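Long-range contacts in cellulase (Uncultured bacterium, PDB 3WX5), which probably cleaves internal beta-1,4-glucosidic bonds of cellulose, as an endoglucanase of glycoside hydrolase family 12: residues Val98-Leu104 with Lys198-Asp202; Ser106-Leu110 with Glu220-Glu224; Gly82-Gly86 with Ser132-Tyr136. Residue numbers count along the deposited sequence, not the author numbering.

How the contacts relate
Followed from the N terminus, the chain first supplies Gly82-Gly86, the first strand and turn of a small hairpin, which contact 3 joins to Ser132-Tyr136 in the loop between strands 117-127 and 140-149, closing 45 intervening residues. Within that span lies strand 101-111, whose first residues enter contact 1 and whose second half enters contact 2. Contact 1 closes 93 residues onto helix 197-206; contact 2 closes 109 onto strand 215-225. Every pair of contacts crosses in sequence and none nests, so the three closed loops overlap along the chain. Contacts 1 and 2 fix the six-stranded sheet to the helix and to the second sheet. Contacts 2 and 3 touch through a probable hydrogen bond, Glu220 OE2 to His84 ND1 at 2.5 Å.

Contact 1: residues Val98-Leu104 with Lys198-Asp202; sequences VEAISRL and KAFID
Ile201 is the apolar centre, its side chain (chi1 m, chi2 t) reaching from the helix to three residues: Val98 (chi1 t; CG1 to Ile201 CG2 3.7 Å), Ile101 (m, t; CD1 to Ile201 CD1 4.3 Å) and Leu104 (t, p; CD2 to Ile201 CD1 4.0 Å). Val98-Ala100 form a 3-10 turn, with Ile101 N hydrogen-bonded to Val98 O at 3.2 Å, before strand 101-104 begins. That strand passes helix segment 198-202 with axes 8.5 Å apart at closest and directions 131° apart. The two backbones come nearest at Leu104 and Lys198 (CA to CA 5.3 Å), where Lys198 N gives Leu104 O a weak 3.4 Å hydrogen bond. Outward, the Lys198 aliphatic chain covers Ile101 (CD to Ile101 CG2 3.7 Å) and, with chi1 to chi3 t, p, t and chi4 near 5°, curls back so that NZ makes a salt bridge to Asp202 OD1 (2.9 Å) one helical turn on. Lys198 NZ also donates to a water (2.9 Å) that in turn donates to Val98 O (2.8 Å) and Ile101 O (3.1 Å). Ser102 and Arg103 face Thr242 as a classic beta bulge. With Ile201 also touching Leu124 and Phe126, the helix packs beside both sheets of the beta-jelly-roll sandwich of family 12.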
loop_
_atom_site.group_PDB
_atom_site.type_symbol
_atom_site.label_atom_id
_atom_site.label_comp_id
_atom_site.label_asym_id
_atom_site.label_seq_id
_atom_site.Cartn_x
_atom_site.Cartn_y
_atom_site.Cartn_z
ATOM N N VAL A 98 -9.663 3.944 14.307
ATOM C CA VAL A 98 -8.275 4.093 14.730
ATOM C C VAL A 98 -8.103 4.016 16.240
ATOM O O VAL A 98 -7.214 3.315 16.736
ATOM C CB VAL A 98 -7.651 5.377 14.174
ATOM C CG1 VAL A 98 -6.316 5.700 14.881
ATOM C CG2 VAL A 98 -7.482 5.258 12.664
ATOM N N GLU A 99 -9.027 4.628 16.986
ATOM C CA GLU A 99 -8.892 4.626 18.456
ATOM C C GLU A 99 -9.166 3.208 19.034
ATOM O O GLU A 99 -8.830 2.922 20.185
ATOM C CB GLU A 99 -9.861 5.658 19.059
ATOM C CG GLU A 99 -11.319 5.331 18.755
ATOM C CD GLU A 99 -12.325 6.360 19.302
ATOM O OE1 GLU A 99 -11.975 7.183 20.194
ATOM O OE2 GLU A 99 -13.488 6.313 18.855
ATOM N N ALA A 100 -9.771 2.347 18.218
ATOM C CA ALA A 100 -10.156 0.989 18.607
ATOM C C ALA A 100 -9.150 -0.069 18.096
ATOM O O ALA A 100 -9.356 -1.265 18.251
ATOM C CB ALA A 100 -11.551 0.684 18.099
ATOM N N ILE A 101 -8.038 0.375 17.519
ATOM C CA ILE A 101 -6.968 -0.561 17.153
ATOM C C ILE A 101 -6.012 -0.731 18.340
ATOM O O ILE A 101 -5.521 0.272 18.861
ATOM C CB ILE A 101 -6.150 -0.038 15.956
ATOM C CG1 ILE A 101 -7.057 0.152 14.724
ATOM C CG2 ILE A 101 -4.958 -0.972 15.652
ATOM C CD1 ILE A 101 -6.336 0.842 13.540
ATOM N N SER A 102 -5.725 -1.971 18.745
ATOM C CA SER A 102 -4.674 -2.199 19.762
ATOM C C SER A 102 -3.298 -2.406 19.147
ATOM O O SER A 102 -2.338 -1.772 19.566
ATOM C CB SER A 102 -4.982 -3.361 20.711
ATOM O OG SER A 102 -5.131 -4.573 19.997
ATOM N N ARG A 103 -3.217 -3.269 18.136
ATOM C CA ARG A 103 -1.936 -3.582 17.480
ATOM C C ARG A 103 -2.138 -3.785 15.982
ATOM O O ARG A 103 -3.129 -4.382 15.554
ATOM C CB ARG A 103 -1.311 -4.855 18.063
ATOM C CG ARG A 103 -0.694 -4.672 19.459
ATOM C CD ARG A 103 -0.213 -6.027 20.056
ATOM N NE ARG A 103 -1.298 -6.778 20.710
ATOM C CZ ARG A 103 -1.177 -7.991 21.259
ATOM N NH1 ARG A 103 -0.016 -8.635 21.230
ATOM N NH2 ARG A 103 -2.231 -8.576 21.825
ATOM N N LEU A 104 -1.092 -3.490 15.220
ATOM C CA LEU A 104 -1.128 -3.741 13.790
ATOM C C LEU A 104 0.273 -3.898 13.254
ATOM O O LEU A 104 1.085 -2.979 13.347
ATOM C CB LEU A 104 -1.836 -2.597 13.077
ATOM C CG LEU A 104 -1.929 -2.785 11.560
ATOM C CD1 LEU A 104 -2.739 -4.075 11.190
ATOM C CD2 LEU A 104 -2.548 -1.514 10.890
ATOM N N LYS A 198 1.007 0.406 13.441
ATOM C CA LYS A 198 0.286 1.288 14.376
ATOM C C LYS A 198 1.177 2.477 14.771
ATOM O O LYS A 198 0.688 3.575 14.999
ATOM C CB LYS A 198 -0.117 0.498 15.635
ATOM C CG LYS A 198 -1.028 1.234 16.632
ATOM C CD LYS A 198 -2.344 1.641 15.982
ATOM C CE LYS A 198 -3.327 2.355 16.937
ATOM N NZ LYS A 198 -2.837 2.665 18.326
ATOM N N ALA A 199 2.488 2.263 14.806
ATOM C CA ALA A 199 3.401 3.382 15.166
ATOM C C ALA A 199 3.200 4.535 14.186
ATOM O O ALA A 199 3.143 5.709 14.595
ATOM C CB ALA A 199 4.856 2.929 15.169
ATOM N N PHE A 200 3.092 4.222 12.889
ATOM C CA PHE A 200 2.872 5.274 11.883
ATOM C C PHE A 200 1.523 5.933 12.033
ATOM O O PHE A 200 1.394 7.150 11.911
ATOM C CB PHE A 200 3.031 4.707 10.454
ATOM C CG PHE A 200 4.379 4.108 10.198
ATOM C CD1 PHE A 200 4.635 2.784 10.531
ATOM C CD2 PHE A 200 5.456 4.925 9.813
ATOM C CE1 PHE A 200 5.897 2.220 10.402
ATOM C CE2 PHE A 200 6.709 4.356 9.601
ATOM C CZ PHE A 200 6.936 2.996 9.906
ATOM N N ILE A 201 0.489 5.113 12.196
ATOM C CA ILE A 201 -0.812 5.628 12.472
ATOM C C ILE A 201 -0.845 6.602 13.646
ATOM O O ILE A 201 -1.369 7.714 13.517
ATOM C CB ILE A 201 -1.829 4.486 12.709
ATOM C CG1 ILE A 201 -1.891 3.606 11.453
ATOM C CG2 ILE A 201 -3.173 5.091 13.039
ATOM C CD1 ILE A 201 -2.890 2.379 11.551
ATOM N N ASP A 202 -0.224 6.226 14.766
ATOM C CA ASP A 202 -0.256 7.063 15.967
ATOM C C ASP A 202 0.539 8.351 15.749
ATOM O O ASP A 202 0.183 9.388 16.294
ATOM C CB ASP A 202 0.303 6.304 17.191
ATOM C CG ASP A 202 -0.688 5.281 17.763
ATOM O OD1 ASP A 202 -1.828 5.188 17.251
ATOM O OD2 ASP A 202 -0.291 4.503 18.664
HETATM O O HOH W 1 -5.618 3.380 18.980
#

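Contact 2: residues Ser106-Leu110 with Glu220-Glu224; sequences SNWRL and ETGFE
Two extended segments, Ser106-Leu110 and Glu220-Glu224, run in the same general direction but in different layers, and meet through side chains rather than backbone pairing. Trp108 CA lies 8.2 Å from Thr221 CA, and Leu110 CA 8.7 Å from Gly222 CA. The main interaction is a CH-pi contact. Trp108 (chi1 t, chi2 46°) directs its indole across the gap, and Thr221, also chi1 t, sets CG2 3.5 Å from the centroid of the five-membered ring, only 5° off the ring normal. Thr221 OG1 lies over the indole as well, 3.3 Å from Trp108 CZ3, while making a weak hydrogen bond to Ala121 O.

The aromatic contact is oblique: the Trp108 six-membered ring and the Phe223 ring have centroids 5.5 Å apart and planes at 47°, with Trp108 CZ2 and Phe223 CZ 3.8 Å apart. Phe223 starts sideways from the backbone, but chi1 m brings its ring to the other segment. There Leu110, its CA-CB bond directed across, sets CB at the ring edge, 4.1 Å from Phe223 CE1. Between Thr221 and Phe223, Gly222 offers only backbone, its O 3.5 Å from Trp108 CH2. The polar end of the indole, NE1, is hydrogen-bonded to Ser234 OG.

Such face-to-face packing of layers is the core of a beta sandwich, here the jelly roll of family 12. Strand 101-111 lies between strands 191-196 and 233-243 in one sheet, strand 215-225 pairs with 117-127 in the other, and Trp108 also reaches Ala120, Tyr122 and Leu146 of the second layer.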
loop_
_atom_site.group_PDB
_atom_site.type_symbol
_atom_site.label_atom_id
_atom_site.label_comp_id
_atom_site.label_asym_id
_atom_site.label_seq_id
_atom_site.Cartn_x
_atom_site.Cartn_y
_atom_site.Cartn_z
ATOM N N SER A 106 2.942 -6.040 10.137
ATOM C CA SER A 106 2.964 -6.679 8.839
ATOM C C SER A 106 4.361 -7.144 8.443
ATOM O O SER A 106 5.355 -6.570 8.880
ATOM C CB SER A 106 2.359 -5.707 7.836
ATOM O OG SER A 106 2.389 -6.232 6.531
ATOM N N ASN A 107 4.423 -8.279 7.745
ATOM C CA ASN A 107 5.605 -8.705 7.007
ATOM C C ASN A 107 5.477 -8.465 5.502
ATOM O O ASN A 107 4.394 -8.621 4.936
ATOM C CB ASN A 107 5.871 -10.210 7.216
ATOM C CG ASN A 107 5.886 -10.621 8.670
ATOM O OD1 ASN A 107 6.076 -9.808 9.568
ATOM N ND2 ASN A 107 5.670 -11.916 8.909
ATOM N N TRP A 108 6.607 -8.232 4.830
ATOM C CA TRP A 108 6.611 -8.138 3.369
ATOM C C TRP A 108 8.042 -8.286 2.877
ATOM O O TRP A 108 8.974 -7.834 3.532
ATOM C CB TRP A 108 6.062 -6.775 2.909
ATOM C CG TRP A 108 5.811 -6.691 1.406
ATOM C CD1 TRP A 108 5.169 -7.624 0.613
ATOM C CD2 TRP A 108 6.089 -5.569 0.551
ATOM N NE1 TRP A 108 5.169 -7.198 -0.705
ATOM C CE2 TRP A 108 5.710 -5.935 -0.764
ATOM C CE3 TRP A 108 6.653 -4.301 0.766
ATOM C CZ2 TRP A 108 5.772 -5.037 -1.835
ATOM C CZ3 TRP A 108 6.756 -3.422 -0.317
ATOM C CH2 TRP A 108 6.345 -3.807 -1.604
ATOM N N ARG A 109 8.207 -8.851 1.685
ATOM C CA ARG A 109 9.518 -8.892 1.044
ATOM C C ARG A 109 9.346 -8.438 -0.401
ATOM O O ARG A 109 8.405 -8.839 -1.073
ATOM C CB ARG A 109 10.083 -10.309 1.077
ATOM C CG ARG A 109 11.463 -10.438 0.441
ATOM C CD ARG A 109 12.101 -11.817 0.734
ATOM N NE ARG A 109 11.466 -12.882 -0.042
ATOM C CZ ARG A 109 11.739 -13.129 -1.323
ATOM N NH1 ARG A 109 12.620 -12.383 -1.975
ATOM N NH2 ARG A 109 11.110 -14.097 -1.963
ATOM N N LEU A 110 10.230 -7.567 -0.858
ATOM C CA LEU A 110 10.138 -7.091 -2.222
ATOM C C LEU A 110 11.434 -7.420 -2.968
ATOM O O LEU A 110 12.535 -7.495 -2.371
ATOM C CB LEU A 110 9.850 -5.594 -2.234
ATOM C CG LEU A 110 10.965 -4.739 -1.594
ATOM C CD1 LEU A 110 11.697 -3.915 -2.628
ATOM C CD2 LEU A 110 10.449 -3.857 -0.457
ATOM N N GLU A 220 -2.611 -2.168 2.575
ATOM C CA GLU A 220 -2.156 -2.668 1.276
ATOM C C GLU A 220 -0.659 -2.500 1.189
ATOM O O GLU A 220 -0.088 -1.622 1.832
ATOM C CB GLU A 220 -2.825 -1.892 0.124
ATOM C CG GLU A 220 -4.208 -1.338 0.455
ATOM C CD GLU A 220 -5.008 -0.861 -0.775
ATOM O OE1 GLU A 220 -4.427 -0.672 -1.870
ATOM O OE2 GLU A 220 -6.253 -0.760 -0.663
ATOM N N THR A 221 -0.013 -3.286 0.334
ATOM C CA THR A 221 1.321 -2.900 -0.092
ATOM C C THR A 221 1.536 -3.306 -1.542
ATOM O O THR A 221 0.777 -4.123 -2.075
ATOM C CB THR A 221 2.395 -3.533 0.811
ATOM O OG1 THR A 221 3.650 -2.887 0.556
ATOM C CG2 THR A 221 2.511 -5.067 0.527
ATOM N N GLY A 222 2.505 -2.684 -2.204
ATOM C CA GLY A 222 2.683 -2.905 -3.650
ATOM C C GLY A 222 3.684 -1.921 -4.184
ATOM O O GLY A 222 4.507 -1.415 -3.420
ATOM N N PHE A 223 3.565 -1.576 -5.468
ATOM C CA PHE A 223 4.575 -0.733 -6.112
ATOM C C PHE A 223 3.824 0.380 -6.822
ATOM O O PHE A 223 3.003 0.103 -7.702
ATOM C CB PHE A 223 5.356 -1.550 -7.147
ATOM C CG PHE A 223 6.000 -2.797 -6.570
ATOM C CD1 PHE A 223 7.199 -2.699 -5.873
ATOM C CD2 PHE A 223 5.363 -4.041 -6.653
ATOM C CE1 PHE A 223 7.795 -3.826 -5.311
ATOM C CE2 PHE A 223 5.942 -5.188 -6.061
ATOM C CZ PHE A 223 7.168 -5.075 -5.415
ATOM N N GLU A 224 4.110 1.636 -6.495
ATOM C CA GLU A 224 3.605 2.684 -7.375
ATOM C C GLU A 224 4.512 2.754 -8.594
ATOM O O GLU A 224 5.733 2.898 -8.471
ATOM C CB GLU A 224 3.520 4.043 -6.672
ATOM C CG GLU A 224 2.531 4.077 -5.496
ATOM C CD GLU A 224 2.265 5.496 -5.002
ATOM O OE1 GLU A 224 3.201 6.160 -4.502
ATOM O OE2 GLU A 224 1.127 5.975 -5.166
#

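Contact 3: residues Gly82-Gly86 with Ser132-Tyr136; sequences GCHWG and STNGY
Cys83, extended, turns its carbonyl to the neighbouring loop: Tyr136 OH donates to Cys83 O at 2.8 Å. His84 passes close to the same hydroxyl (CA to Tyr136 OH 3.4 Å). Trp85 then takes left-handed backbone angles (48/47), and its N donates to Tyr136 OH at 2.9 Å, so one phenol both gives and receives. Its indole (chi1 m) presents a face to the edge of the Tyr136 ring, a T-shaped pair with centroids 5.0 Å apart and planes at 81°, while Trp85 NE1 lies 3.3 Å from Gly135 CA, where a side chain would clash. Trp85 CA also makes a CH...O contact with Ser132 O (3.1 Å), the carbonyl that closes the type I turn Ser132-Gly135. Gly86 (83/-7), tight against Thr133 (CA to CA 3.9 Å), donates from N to Ser132 OG at 2.8 Å.

Trp85 and Gly86 form the type I' turn between strands 83-84 and 87-88, a hairpin bridged by the Cys83-Cys88 disulfide. Trp125 of strand 117-127 stacks on Tyr136 and meets Trp85 edge-to-face.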
loop_
_atom_site.group_PDB
_atom_site.type_symbol
_atom_site.label_atom_id
_atom_site.label_comp_id
_atom_site.label_asym_id
_atom_site.label_seq_id
_atom_site.Cartn_x
_atom_site.Cartn_y
_atom_site.Cartn_z
ATOM N N GLY A 82 -8.530 -6.143 4.080
ATOM C CA GLY A 82 -9.555 -5.141 4.335
ATOM C C GLY A 82 -10.396 -4.807 3.099
ATOM O O GLY A 82 -10.680 -5.691 2.277
ATOM N N CYS A 83 -10.812 -3.544 3.009
ATOM C CA CYS A 83 -11.794 -3.067 2.036
ATOM C C CYS A 83 -11.208 -1.940 1.180
ATOM O O CYS A 83 -10.956 -0.836 1.673
ATOM C CB CYS A 83 -13.067 -2.577 2.739
ATOM S SG CYS A 83 -13.856 -3.814 3.853
ATOM N N HIS A 84 -10.980 -2.264 -0.091
ATOM C CA HIS A 84 -10.434 -1.368 -1.092
ATOM C C HIS A 84 -11.564 -0.908 -2.010
ATOM O O HIS A 84 -12.052 -1.694 -2.830
ATOM C CB HIS A 84 -9.376 -2.147 -1.904
ATOM C CG HIS A 84 -8.728 -1.352 -2.985
ATOM N ND1 HIS A 84 -7.603 -0.580 -2.770
ATOM C CD2 HIS A 84 -9.031 -1.224 -4.299
ATOM C CE1 HIS A 84 -7.289 0.050 -3.888
ATOM N NE2 HIS A 84 -8.126 -0.342 -4.838
ATOM N N TRP A 85 -12.001 0.341 -1.846
ATOM C CA TRP A 85 -13.154 0.857 -2.576
ATOM C C TRP A 85 -14.341 -0.110 -2.506
ATOM O O TRP A 85 -14.980 -0.412 -3.523
ATOM C CB TRP A 85 -12.801 1.193 -4.023
ATOM C CG TRP A 85 -12.241 2.584 -4.195
ATOM C CD1 TRP A 85 -12.930 3.717 -4.548
ATOM C CD2 TRP A 85 -10.885 2.992 -3.990
ATOM N NE1 TRP A 85 -12.083 4.792 -4.590
ATOM C CE2 TRP A 85 -10.823 4.379 -4.242
ATOM C CE3 TRP A 85 -9.732 2.331 -3.569
ATOM C CZ2 TRP A 85 -9.633 5.107 -4.151
ATOM C CZ3 TRP A 85 -8.535 3.057 -3.480
ATOM C CH2 TRP A 85 -8.503 4.431 -3.762
ATOM N N GLY A 86 -14.622 -0.590 -1.297
ATOM C CA GLY A 86 -15.805 -1.428 -1.063
ATOM C C GLY A 86 -15.639 -2.899 -1.385
ATOM O O GLY A 86 -16.541 -3.698 -1.108
ATOM N N SER A 132 -16.634 2.155 2.007
ATOM C CA SER A 132 -15.601 2.725 1.138
ATOM C C SER A 132 -15.927 2.566 -0.342
ATOM O O SER A 132 -15.101 2.853 -1.192
ATOM C CB SER A 132 -14.242 2.064 1.427
ATOM O OG SER A 132 -14.319 0.668 1.226
ATOM N N THR A 133 -17.139 2.122 -0.652
ATOM C CA THR A 133 -17.505 1.899 -2.038
ATOM C C THR A 133 -17.236 3.153 -2.879
ATOM O O THR A 133 -16.871 3.048 -4.053
ATOM C CB THR A 133 -18.986 1.511 -2.169
ATOM O OG1 THR A 133 -19.781 2.596 -1.682
ATOM C CG2 THR A 133 -19.283 0.275 -1.324
ATOM N N ASN A 134 -17.357 4.330 -2.280
ATOM C CA ASN A 134 -17.070 5.545 -3.014
ATOM C C ASN A 134 -15.757 6.241 -2.685
ATOM O O ASN A 134 -15.545 7.394 -3.040
ATOM C CB ASN A 134 -18.250 6.506 -2.965
ATOM C CG ASN A 134 -19.227 6.244 -4.078
ATOM O OD1 ASN A 134 -19.495 7.127 -4.887
ATOM N ND2 ASN A 134 -19.611 4.981 -4.243
ATOM N N GLY A 135 -14.834 5.494 -2.101
ATOM C CA GLY A 135 -13.496 6.034 -1.836
ATOM C C GLY A 135 -13.397 6.689 -0.467
ATOM O O GLY A 135 -14.138 6.324 0.469
ATOM N N TYR A 136 -12.387 7.543 -0.306
ATOM C CA TYR A 136 -11.959 7.979 1.034
ATOM C C TYR A 136 -11.837 9.496 1.179
ATOM O O TYR A 136 -11.064 9.977 2.018
ATOM C CB TYR A 136 -10.642 7.281 1.456
ATOM C CG TYR A 136 -10.651 5.791 1.194
ATOM C CD1 TYR A 136 -10.218 5.279 -0.026
ATOM C CD2 TYR A 136 -11.133 4.899 2.144
ATOM C CE1 TYR A 136 -10.241 3.908 -0.279
ATOM C CE2 TYR A 136 -11.231 3.535 1.878
ATOM C CZ TYR A 136 -10.784 3.045 0.671
ATOM O OH TYR A 136 -10.823 1.684 0.425
#